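Local coordinates for lipase (Streptomyces rimosus, PDB 5MAL), which hydrolyses triacylglycerols, p-nitrophenyl and naphthyl esters, and fatty acyl-CoA as a secreted, multifunctional lipase of the GDSL (SGNH) family, at residues T2-L7 / K32-L37; S13-G18 / P210-Y215; N48-S53 / L65-S70; I77-N82 / A118-V123. All coordinates share one frame; numbering follows the deposited sequence.

Contact 1. Residues T2-L7 / K32-L37; sequences TDYVAL and KSYPAL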
loop_
_atom_site.group_PDB
_atom_site.type_symbol
_atom_site.label_atom_id
_atom_site.label_comp_id
_atom_site.label_asym_id
_atom_site.label_seq_id
_atom_site.Cartn_x
_atom_site.Cartn_y
_atom_site.Cartn_z
ATOM N N THR A 2 -20.915 -6.256 5.052
ATOM C CA THR A 2 -20.922 -6.247 6.519
ATOM C C THR A 2 -19.629 -5.746 7.110
ATOM O O THR A 2 -19.221 -4.636 6.791
ATOM C CB THR A 2 -21.255 -7.608 7.151
ATOM O OG1 THR A 2 -20.841 -8.673 6.280
ATOM C CG2 THR A 2 -22.744 -7.677 7.483
ATOM N N ASP A 3 -19.040 -6.512 8.027
ATOM C CA ASP A 3 -17.976 -5.966 8.863
ATOM C C ASP A 3 -16.667 -6.029 8.123
ATOM O O ASP A 3 -16.078 -7.085 7.966
ATOM C CB ASP A 3 -17.871 -6.703 10.193
ATOM C CG ASP A 3 -19.060 -6.452 11.078
ATOM O OD1 ASP A 3 -19.093 -5.388 11.726
ATOM O OD2 ASP A 3 -19.965 -7.304 11.109
ATOM N N TYR A 4 -16.243 -4.860 7.681
ATOM C CA TYR A 4 -15.046 -4.687 6.884
ATOM C C TYR A 4 -14.043 -3.907 7.713
ATOM O O TYR A 4 -14.323 -2.787 8.138
ATOM C CB TYR A 4 -15.408 -3.952 5.588
ATOM C CG TYR A 4 -14.248 -3.491 4.729
ATOM C CD1 TYR A 4 -13.053 -4.206 4.671
ATOM C CD2 TYR A 4 -14.358 -2.326 3.958
ATOM C CE1 TYR A 4 -11.998 -3.779 3.847
ATOM C CE2 TYR A 4 -13.305 -1.891 3.164
ATOM C CZ TYR A 4 -12.138 -2.621 3.109
ATOM O OH TYR A 4 -11.097 -2.200 2.318
ATOM N N VAL A 5 -12.890 -4.506 7.983
ATOM C CA VAL A 5 -11.811 -3.732 8.586
ATOM C C VAL A 5 -10.735 -3.470 7.554
ATOM O O VAL A 5 -10.204 -4.402 6.945
ATOM C CB VAL A 5 -11.173 -4.428 9.774
ATOM C CG1 VAL A 5 -10.065 -3.545 10.351
ATOM C CG2 VAL A 5 -12.239 -4.747 10.846
ATOM N N ALA A 6 -10.409 -2.198 7.367
ATOM C CA ALA A 6 -9.369 -1.828 6.420
ATOM C C ALA A 6 -8.145 -1.331 7.171
ATOM O O ALA A 6 -8.151 -0.260 7.768
ATOM C CB ALA A 6 -9.876 -0.780 5.464
ATOM N N LEU A 7 -7.099 -2.144 7.119
ATOM C CA LEU A 7 -5.839 -1.898 7.804
ATOM C C LEU A 7 -4.793 -1.377 6.860
ATOM O O LEU A 7 -4.935 -1.470 5.645
ATOM C CB LEU A 7 -5.289 -3.195 8.399
ATOM C CG LEU A 7 -6.244 -4.049 9.207
ATOM C CD1 LEU A 7 -5.574 -5.384 9.365
ATOM C CD2 LEU A 7 -6.489 -3.361 10.541
ATOM N N LYS A 32 -11.750 8.827 -0.742
ATOM C CA LYS A 32 -11.518 8.330 -2.091
ATOM C C LYS A 32 -10.471 7.222 -2.103
ATOM O O LYS A 32 -10.026 6.790 -3.164
ATOM C CB LYS A 32 -11.093 9.464 -3.016
ATOM C CG LYS A 32 -12.168 10.526 -3.170
ATOM C CD LYS A 32 -11.815 11.544 -4.234
ATOM C CE LYS A 32 -12.810 12.694 -4.224
ATOM N NZ LYS A 32 -14.157 12.267 -4.673
ATOM N N SER A 33 -10.084 6.766 -0.919
ATOM C CA SER A 33 -9.220 5.591 -0.787
ATOM C C SER A 33 -9.960 4.331 -1.210
ATOM O O SER A 33 -11.195 4.292 -1.165
ATOM C CB SER A 33 -8.767 5.434 0.658
ATOM O OG SER A 33 -9.889 5.123 1.466
ATOM N N TYR A 34 -9.243 3.270 -1.585
ATOM C CA TYR A 34 -10.005 2.116 -2.061
ATOM C C TYR A 34 -10.891 1.524 -0.943
ATOM O O TYR A 34 -11.995 1.096 -1.228
ATOM C CB TYR A 34 -9.094 1.040 -2.683
ATOM C CG TYR A 34 -8.225 0.304 -1.708
ATOM C CD1 TYR A 34 -8.700 -0.828 -1.042
ATOM C CD2 TYR A 34 -6.918 0.710 -1.477
ATOM C CE1 TYR A 34 -7.908 -1.498 -0.144
ATOM C CE2 TYR A 34 -6.111 0.038 -0.587
ATOM C CZ TYR A 34 -6.620 -1.065 0.079
ATOM O OH TYR A 34 -5.852 -1.753 0.974
ATOM N N PRO A 35 -10.444 1.539 0.341
ATOM C CA PRO A 35 -11.404 0.982 1.297
ATOM C C PRO A 35 -12.660 1.818 1.446
ATOM O O PRO A 35 -13.743 1.258 1.540
ATOM C CB PRO A 35 -10.618 0.973 2.616
ATOM C CG PRO A 35 -9.198 0.874 2.191
ATOM C CD PRO A 35 -9.147 1.794 1.002
ATOM N N ALA A 36 -12.520 3.135 1.465
ATOM C CA ALA A 36 -13.689 3.993 1.598
ATOM C C ALA A 36 -14.596 3.852 0.373
ATOM O O ALA A 36 -15.819 3.816 0.494
ATOM C CB ALA A 36 -13.270 5.429 1.790
ATOM N N LEU A 37 -13.998 3.767 -0.811
ATOM C CA LEU A 37 -14.781 3.550 -2.023
ATOM C C LEU A 37 -15.507 2.208 -1.992
ATOM O O LEU A 37 -16.661 2.090 -2.432
ATOM C CB LEU A 37 -13.892 3.622 -3.259
ATOM C CG LEU A 37 -13.289 4.991 -3.578
ATOM C CD1 LEU A 37 -12.371 4.859 -4.781
ATOM C CD2 LEU A 37 -14.376 6.019 -3.844
HETATM O O HOH W 1 -6.940 -1.726 3.702
#
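The phenol end of Y4 and the methyl of A6, two residues apart on strand 3-8, close on P35 in the first turn of helix 34-40. Y4 carries its CG anti to the backbone N (chi1 171°), which lays the ring out from the strand toward the helix. Its OH lies 3.2 Å from P35 CB, while ring atom CE2 has P35 O 3.6 Å away, at the ring edge and near its plane; the two side chains meet at a slant. P35 offers its CB and CA to the hydroxyl, a plain van der Waals contact; the polar partner of Y4 OH is S76 on the adjacent strand. A6 CB presses on P35 CB at 3.4 Å, tight for two carbons.

Y34 takes the hemmed-in chi1 of 70°, its CG between the backbone N and the carbonyl carbon, with P35 CD over one face of its ring. Its OH is bonded to S12, and a water donates to L7 O at 2.8 Å and is hydrogen-bonded to Y34 OH at 2.9 Å, a polar bridge at the inner end of the strand. S33 caps the helix: A36 N donates to S33 OG at 160°. F47 and F49 of the neighbouring strand also touch P35. The contact sets helix 34-40 on one face of the parallel sheet of the three-layer α/β/α fold of SGNH hydrolases, whose first strand leads straight to the nucleophile, S10.

Contact 2. Residues S13-G18 / P210-Y215; sequences SGVGAG and PVENSY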
loop_
_atom_site.group_PDB
_atom_site.type_symbol
_atom_site.label_atom_id
_atom_site.label_comp_id
_atom_site.label_asym_id
_atom_site.label_seq_id
_atom_site.Cartn_x
_atom_site.Cartn_y
_atom_site.Cartn_z
ATOM N N SER A 13 -4.853 4.018 3.438
ATOM C CA SER A 13 -5.572 5.165 3.991
ATOM C C SER A 13 -5.930 6.114 2.863
ATOM O O SER A 13 -6.971 6.757 2.902
ATOM C CB SER A 13 -4.749 5.897 5.060
ATOM O OG SER A 13 -3.787 6.765 4.472
ATOM N N GLY A 14 -5.069 6.189 1.857
ATOM C CA GLY A 14 -5.358 6.995 0.685
ATOM C C GLY A 14 -4.699 8.359 0.680
ATOM O O GLY A 14 -5.235 9.302 0.117
ATOM N N VAL A 15 -3.547 8.474 1.324
ATOM C CA VAL A 15 -2.726 9.669 1.184
ATOM C C VAL A 15 -2.537 9.918 -0.300
ATOM O O VAL A 15 -2.171 9.009 -1.032
ATOM C CB VAL A 15 -1.373 9.503 1.892
ATOM C CG1 VAL A 15 -0.434 10.675 1.589
ATOM C CG2 VAL A 15 -1.608 9.353 3.378
ATOM N N GLY A 16 -2.843 11.131 -0.751
ATOM C CA GLY A 16 -2.748 11.440 -2.168
ATOM C C GLY A 16 -4.056 11.433 -2.936
ATOM O O GLY A 16 -4.122 11.961 -4.054
ATOM N N ALA A 17 -5.103 10.848 -2.351
ATOM C CA ALA A 17 -6.389 10.768 -3.031
ATOM C C ALA A 17 -7.346 11.854 -2.562
ATOM O O ALA A 17 -8.413 12.028 -3.142
ATOM C CB ALA A 17 -7.019 9.409 -2.821
ATOM N N GLY A 18 -6.963 12.571 -1.508
ATOM C CA GLY A 18 -7.724 13.715 -1.036
ATOM C C GLY A 18 -8.954 13.387 -0.219
ATOM O O GLY A 18 -9.120 12.260 0.234
ATOM N N PRO A 210 1.317 18.625 -1.806
ATOM C CA PRO A 210 1.985 18.537 -0.494
ATOM C C PRO A 210 2.909 17.321 -0.417
ATOM O O PRO A 210 2.613 16.315 -1.063
ATOM C CB PRO A 210 0.828 18.397 0.503
ATOM C CG PRO A 210 -0.422 18.666 -0.280
ATOM C CD PRO A 210 -0.145 18.482 -1.715
ATOM N N VAL A 211 4.010 17.429 0.326
ATOM C CA VAL A 211 5.095 16.439 0.260
ATOM C C VAL A 211 4.645 15.008 0.520
ATOM O O VAL A 211 5.140 14.078 -0.098
ATOM C CB VAL A 211 6.227 16.752 1.270
ATOM C CG1 VAL A 211 7.055 17.930 0.805
ATOM C CG2 VAL A 211 5.656 17.006 2.649
ATOM N N GLU A 212 3.699 14.837 1.434
ATOM C CA GLU A 212 3.259 13.501 1.816
ATOM C C GLU A 212 2.653 12.723 0.644
ATOM O O GLU A 212 2.610 11.491 0.665
ATOM C CB GLU A 212 2.248 13.603 2.961
ATOM C CG GLU A 212 1.004 14.431 2.639
ATOM C CD GLU A 212 1.080 15.885 3.116
ATOM O OE1 GLU A 212 2.165 16.513 3.037
ATOM O OE2 GLU A 212 0.030 16.401 3.569
ATOM N N ASN A 213 2.201 13.431 -0.382
ATOM C CA ASN A 213 1.507 12.783 -1.495
ATOM C C ASN A 213 2.415 12.048 -2.465
ATOM O O ASN A 213 1.956 11.208 -3.242
ATOM C CB ASN A 213 0.686 13.816 -2.263
ATOM C CG ASN A 213 -0.572 14.197 -1.527
ATOM O OD1 ASN A 213 -0.810 13.723 -0.411
ATOM N ND2 ASN A 213 -1.383 15.056 -2.135
ATOM N N SER A 214 3.703 12.369 -2.421
ATOM C CA SER A 214 4.646 11.856 -3.389
ATOM C C SER A 214 4.633 10.328 -3.423
ATOM O O SER A 214 4.641 9.703 -2.384
ATOM C CB SER A 214 6.053 12.375 -3.069
ATOM O OG SER A 214 6.051 13.781 -2.856
ATOM N N TYR A 215 4.555 9.765 -4.627
ATOM C CA TYR A 215 4.574 8.317 -4.886
ATOM C C TYR A 215 3.337 7.581 -4.394
ATOM O O TYR A 215 3.279 6.353 -4.425
ATOM C CB TYR A 215 5.821 7.672 -4.287
ATOM C CG TYR A 215 7.063 8.166 -4.964
ATOM C CD1 TYR A 215 7.377 7.743 -6.248
ATOM C CD2 TYR A 215 7.896 9.086 -4.345
ATOM C CE1 TYR A 215 8.500 8.202 -6.892
ATOM C CE2 TYR A 215 9.029 9.561 -4.986
ATOM C CZ TYR A 215 9.321 9.115 -6.263
ATOM O OH TYR A 215 10.450 9.557 -6.917
#
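V15 and G16, in the turn that follows the nucleophile helix, rest against E212 and N213 of a short 3-10 turn just ahead of H216. The second segment starts at P210, preceded by a cis peptide bond; P210 O accepts the backbone bond from N213 N that closes the turn. V211 contributes its carbonyl, where S214 N and S214 OG arrive from the same face, the hydroxyl donating at 2.9 Å between S214 OG and V211 O. E212 meets the partner segment through its backbone: V15 CG1, swung anti to the backbone N (chi1 172°), comes to 3.3 Å from E212 O.

N213 follows, with chi1 -76° placing its amide beside G16. The amide carbon, N213 CG, is 3.6 Å from G16 CA, and N213 OD1 lies 3.7 Å from V15 CG1. N213 OD1 is also 3.3 Å from G16 N, but the angle is too poor for a hydrogen bond, and G16 N is instead bonded to Y20 OH. With an alanine at N213 the amide is gone, and G16 CA and V15 CG1 would probably be left beside a gap. G16 has phi 101°, where a CB would run into V15 O.

After S214, whose carbonyl O is hydrogen-bonded to H216 ND1, consistent with a Ser/His dyad, Y215 turns its ring toward F144. V15 itself comes within about 4 Å, side chain to side chain, of both S10 and H216. The contact thus joins two loops, one running from helix 10-13 toward helix 34-40, the other from helix 189-192 toward helix 219-232.

Contact 3. Residues N48-S53 / L65-S70; sequences NFTACS and LTPVNS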
loop_
_atom_site.group_PDB
_atom_site.type_symbol
_atom_site.label_atom_id
_atom_site.label_comp_id
_atom_site.label_asym_id
_atom_site.label_seq_id
_atom_site.Cartn_x
_atom_site.Cartn_y
_atom_site.Cartn_z
ATOM N N ASN A 48 -14.868 -0.338 9.433
ATOM C CA ASN A 48 -13.870 0.067 10.405
ATOM C C ASN A 48 -12.530 0.332 9.731
ATOM O O ASN A 48 -11.790 -0.591 9.388
ATOM C CB ASN A 48 -13.737 -0.987 11.506
ATOM C CG ASN A 48 -14.791 -0.815 12.593
ATOM O OD1 ASN A 48 -14.777 0.167 13.341
ATOM N ND2 ASN A 48 -15.708 -1.752 12.673
ATOM N N PHE A 49 -12.239 1.615 9.558
ATOM C CA PHE A 49 -11.121 2.048 8.747
ATOM C C PHE A 49 -10.013 2.509 9.663
ATOM O O PHE A 49 -10.088 3.616 10.199
ATOM C CB PHE A 49 -11.601 3.171 7.824
ATOM C CG PHE A 49 -10.681 3.498 6.678
ATOM C CD1 PHE A 49 -9.593 2.694 6.357
ATOM C CD2 PHE A 49 -10.979 4.584 5.861
ATOM C CE1 PHE A 49 -8.767 3.006 5.264
ATOM C CE2 PHE A 49 -10.183 4.895 4.760
ATOM C CZ PHE A 49 -9.076 4.103 4.458
ATOM N N THR A 50 -9.005 1.666 9.855
ATOM C CA THR A 50 -7.951 1.976 10.813
ATOM C C THR A 50 -6.585 2.147 10.143
ATOM O O THR A 50 -5.589 2.423 10.806
ATOM C CB THR A 50 -7.849 0.892 11.905
ATOM O OG1 THR A 50 -7.613 -0.381 11.297
ATOM C CG2 THR A 50 -9.135 0.838 12.703
ATOM N N ALA A 51 -6.538 1.982 8.827
ATOM C CA ALA A 51 -5.315 2.237 8.080
ATOM C C ALA A 51 -4.797 3.632 8.403
ATOM O O ALA A 51 -5.578 4.535 8.700
ATOM C CB ALA A 51 -5.563 2.091 6.571
ATOM N N CYS A 52 -3.491 3.818 8.333
ATOM C CA CYS A 52 -2.928 5.061 8.825
ATOM C C CYS A 52 -1.632 5.394 8.124
ATOM O O CYS A 52 -0.735 4.571 8.024
ATOM C CB CYS A 52 -2.712 4.970 10.341
ATOM S SG CYS A 52 -2.457 6.564 11.160
ATOM N N SER A 53 -1.548 6.612 7.614
ATOM C CA SER A 53 -0.320 7.061 6.984
ATOM C C SER A 53 0.857 6.847 7.924
ATOM O O SER A 53 0.765 7.140 9.122
ATOM C CB SER A 53 -0.426 8.537 6.601
ATOM O OG SER A 53 0.803 8.982 6.053
ATOM N N LEU A 65 -5.576 -3.042 14.957
ATOM C CA LEU A 65 -6.316 -4.301 14.943
ATOM C C LEU A 65 -7.520 -4.301 15.879
ATOM O O LEU A 65 -8.268 -5.277 15.927
ATOM C CB LEU A 65 -5.391 -5.460 15.290
ATOM C CG LEU A 65 -4.262 -5.720 14.293
ATOM C CD1 LEU A 65 -3.323 -6.765 14.840
ATOM C CD2 LEU A 65 -4.809 -6.149 12.932
ATOM N N THR A 66 -7.723 -3.206 16.606
ATOM C CA THR A 66 -8.790 -3.139 17.604
ATOM C C THR A 66 -10.174 -3.638 17.121
ATOM O O THR A 66 -10.812 -4.433 17.818
ATOM C CB THR A 66 -8.918 -1.708 18.161
ATOM O OG1 THR A 66 -7.681 -1.346 18.790
ATOM C CG2 THR A 66 -10.045 -1.610 19.169
ATOM N N PRO A 67 -10.628 -3.217 15.923
ATOM C CA PRO A 67 -11.950 -3.687 15.489
ATOM C C PRO A 67 -11.948 -5.033 14.766
ATOM O O PRO A 67 -12.988 -5.452 14.241
ATOM C CB PRO A 67 -12.406 -2.576 14.536
ATOM C CG PRO A 67 -11.137 -2.098 13.919
ATOM C CD PRO A 67 -10.065 -2.224 14.985
ATOM N N VAL A 68 -10.798 -5.693 14.713
ATOM C CA VAL A 68 -10.709 -6.992 14.066
ATOM C C VAL A 68 -11.099 -8.057 15.076
ATOM O O VAL A 68 -10.438 -8.213 16.090
ATOM C CB VAL A 68 -9.297 -7.272 13.539
ATOM C CG1 VAL A 68 -9.221 -8.657 12.936
ATOM C CG2 VAL A 68 -8.913 -6.206 12.519
ATOM N N ASN A 69 -12.174 -8.781 14.809
ATOM C CA ASN A 69 -12.650 -9.766 15.770
ATOM C C ASN A 69 -13.467 -10.840 15.064
ATOM O O ASN A 69 -13.490 -10.899 13.831
ATOM C CB ASN A 69 -13.456 -9.077 16.875
ATOM C CG ASN A 69 -14.593 -8.247 16.330
ATOM O OD1 ASN A 69 -15.366 -8.705 15.487
ATOM N ND2 ASN A 69 -14.687 -7.009 16.787
ATOM N N SER A 70 -14.127 -11.706 15.828
ATOM C CA SER A 70 -14.795 -12.841 15.204
ATOM C C SER A 70 -15.910 -12.395 14.258
ATOM O O SER A 70 -16.268 -13.116 13.329
ATOM C CB SER A 70 -15.342 -13.801 16.264
ATOM O OG SER A 70 -16.091 -13.104 17.234
#
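This is a small van der Waals contact near the surface in which P67 sits against N48 and T50, at one margin of the parallel sheet of the SGNH α/β/α fold. N48 lies on edge strand 46-49 and T50 just beyond it. In the β-α-β crossover that passes strand 3-8, which lies between the two strands in the sheet, 48-53 ends the first strand and 65-70 is the loop between helix 57-64 and the returning strand 74-78.

P67 occupies the third place of a type I turn from L65 to V68, closed by V68 N donating to L65 O at 2.8 Å. The turn presents the proline ring to the strand. P67 CB stands 3.5 Å from N48 CG, with N48 OD1 and ND2 at nearly equal, longer distances, so it comes down over the amide carbon. The side chain of N48 runs alongside the ring in the opposite sense, its CG anti to the carbonyl carbon (chi1 -84°), which also brings N48 CB to 3.7 Å from P67 CG. A glycine in place of N48 would probably uncover one side of P67, leaving T50 as its main partner here.

T50 divides its two branches. Its hydroxyl is hydrogen-bonded to Q64 O at the end of helix 57-64, and chi1 of 58° puts it between the backbone N and the carbonyl carbon; that turn sends the methyl to the proline. T50 CG2 ends 3.8 Å from P67 CG and 3.9 Å from P67 CD.

Contact 4. Residues I77-N82 / A118-V123; sequences ITIGGN and AQLDQV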
loop_
_atom_site.group_PDB
_atom_site.type_symbol
_atom_site.label_atom_id
_atom_site.label_comp_id
_atom_site.label_asym_id
_atom_site.label_seq_id
_atom_site.Cartn_x
_atom_site.Cartn_y
_atom_site.Cartn_z
ATOM N N ILE A 77 -5.529 -5.035 3.585
ATOM C CA ILE A 77 -4.335 -4.413 4.128
ATOM C C ILE A 77 -3.278 -4.190 3.062
ATOM O O ILE A 77 -3.122 -5.005 2.157
ATOM C CB ILE A 77 -3.752 -5.269 5.277
ATOM C CG1 ILE A 77 -2.609 -4.527 5.979
ATOM C CG2 ILE A 77 -3.329 -6.657 4.762
ATOM C CD1 ILE A 77 -2.205 -5.162 7.309
ATOM N N THR A 78 -2.621 -3.037 3.140
ATOM C CA THR A 78 -1.313 -2.831 2.531
ATOM C C THR A 78 -0.406 -2.484 3.701
ATOM O O THR A 78 -0.710 -1.594 4.467
ATOM C CB THR A 78 -1.278 -1.697 1.463
ATOM O OG1 THR A 78 -1.687 -0.466 2.059
ATOM C CG2 THR A 78 -2.196 -2.004 0.291
ATOM N N ILE A 79 0.669 -3.236 3.897
ATOM C CA ILE A 79 1.612 -2.889 4.958
ATOM C C ILE A 79 2.950 -3.502 4.633
ATOM O O ILE A 79 3.021 -4.535 3.967
ATOM C CB ILE A 79 1.151 -3.373 6.354
ATOM C CG1 ILE A 79 1.882 -2.606 7.464
ATOM C CG2 ILE A 79 1.354 -4.870 6.507
ATOM C CD1 ILE A 79 1.503 -1.131 7.562
ATOM N N GLY A 80 4.014 -2.837 5.068
ATOM C CA GLY A 80 5.351 -3.346 4.834
ATOM C C GLY A 80 6.259 -2.349 4.154
ATOM O O GLY A 80 7.475 -2.398 4.325
ATOM N N GLY A 81 5.675 -1.447 3.379
ATOM C CA GLY A 81 6.458 -0.424 2.715
ATOM C C GLY A 81 7.222 0.437 3.709
ATOM O O GLY A 81 8.403 0.703 3.533
ATOM N N ASN A 82 6.545 0.873 4.760
ATOM C CA ASN A 82 7.182 1.749 5.736
ATOM C C ASN A 82 8.189 1.001 6.587
ATOM O O ASN A 82 9.181 1.575 7.042
ATOM C CB ASN A 82 6.126 2.410 6.614
ATOM C CG ASN A 82 5.431 3.562 5.901
ATOM O OD1 ASN A 82 6.090 4.449 5.358
ATOM N ND2 ASN A 82 4.110 3.543 5.886
ATOM N N ALA A 118 8.862 -11.880 8.355
ATOM C CA ALA A 118 8.472 -12.279 9.703
ATOM C C ALA A 118 7.564 -11.246 10.339
ATOM O O ALA A 118 6.745 -11.579 11.197
ATOM C CB ALA A 118 9.693 -12.505 10.581
ATOM N N GLN A 119 7.718 -9.991 9.930
ATOM C CA GLN A 119 6.892 -8.937 10.478
ATOM C C GLN A 119 5.510 -9.017 9.874
ATOM O O GLN A 119 4.527 -8.717 10.534
ATOM C CB GLN A 119 7.506 -7.577 10.215
ATOM C CG GLN A 119 8.853 -7.413 10.862
ATOM C CD GLN A 119 9.379 -6.041 10.634
ATOM O OE1 GLN A 119 9.523 -5.612 9.487
ATOM N NE2 GLN A 119 9.659 -5.324 11.714
ATOM N N LEU A 120 5.436 -9.426 8.611
ATOM C CA LEU A 120 4.129 -9.666 8.009
ATOM C C LEU A 120 3.421 -10.796 8.750
ATOM O O LEU A 120 2.225 -10.696 9.062
ATOM C CB LEU A 120 4.257 -9.994 6.524
ATOM C CG LEU A 120 4.781 -8.857 5.650
ATOM C CD1 LEU A 120 4.915 -9.353 4.226
ATOM C CD2 LEU A 120 3.839 -7.663 5.736
ATOM N N ASP A 121 4.163 -11.863 9.042
ATOM C CA ASP A 121 3.607 -12.972 9.804
ATOM C C ASP A 121 3.026 -12.497 11.126
ATOM O O ASP A 121 1.973 -12.972 11.545
ATOM C CB ASP A 121 4.665 -14.048 10.054
ATOM C CG ASP A 121 4.886 -14.931 8.858
ATOM O OD1 ASP A 121 3.967 -15.041 8.013
ATOM O OD2 ASP A 121 5.972 -15.539 8.768
ATOM N N GLN A 122 3.709 -11.561 11.781
ATOM C CA GLN A 122 3.218 -10.999 13.031
ATOM C C GLN A 122 1.816 -10.452 12.861
ATOM O O GLN A 122 0.916 -10.743 13.655
ATOM C CB GLN A 122 4.147 -9.898 13.535
ATOM C CG GLN A 122 5.406 -10.414 14.176
ATOM C CD GLN A 122 6.221 -9.301 14.777
ATOM O OE1 GLN A 122 6.639 -8.370 14.079
ATOM N NE2 GLN A 122 6.429 -9.366 16.084
ATOM N N VAL A 123 1.634 -9.661 11.809
ATOM C CA VAL A 123 0.332 -9.087 11.550
ATOM C C VAL A 123 -0.635 -10.177 11.115
ATOM O O VAL A 123 -1.774 -10.227 11.586
ATOM C CB VAL A 123 0.403 -7.995 10.467
ATOM C CG1 VAL A 123 -1.000 -7.485 10.147
ATOM C CG2 VAL A 123 1.298 -6.857 10.926
#
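L120 lays its CD2 methyl against I79, 3.8 Å from I79 CG2 and 3.7 Å from the backbone I79 O, so a single methyl covers both side chain and carbonyl. In the three-layer α/β/α fold this is the packing of the long helix 98-130 on strand 74-78, the middle strand of the parallel sheet, and on the loop that leaves it. L120 CB starts to one side, but chi1 of -66° with an extended chi2 carries CD2 across to the loop, where the leucine and isoleucine pass alongside each other in opposite directions. The CG1 branch of I79 leads away from the helix; the side chain also touches A55 and V60.

G80 follows with phi 126°; a CB there would be jammed against I79 O and would also lie 3.8 Å from L120 CD2. G80, G81 and N82 match the Gly-X-Asn block of SGNH hydrolases, whose asparagine usually serves the oxyanion hole in relatives; the leucine packs just behind this loop. V60 and T57 of helix 57-64 also touch V123, and T174 and R177 of helix 159-180 touch L120.

One turn further along the helix, V123 meets I77. The isoleucine chain is fully extended from the strand, with CG1 anti to the backbone N (chi1 -172°), and the two residues approach tip to tip: I77 CD1 stops 3.9 Å from V123 CG1.

Contacts 1, 3 and 4 all reach the one parallel sheet: strand 3-8 carries contact 1, with strand 46-49 (contact 3) and strand 74-78 (contact 4) as its neighbours. Contacts 1 and 3 are closest, with centres 10 Å apart, and are linked by backbone bonds between strands 3-8 and 46-49. Contact 4 lies 18 Å from contact 1 and 14 Å from contact 3, centre to centre. Along the chain, contacts 1, 3 and 4 follow in series. Contact 2 crosses contact 1 and encloses the other two in its long loop, touching contacts 1 and 3 but not 4. It joins the loop before H216, the probable catalytic histidine, to the loop after the nucleophile S10.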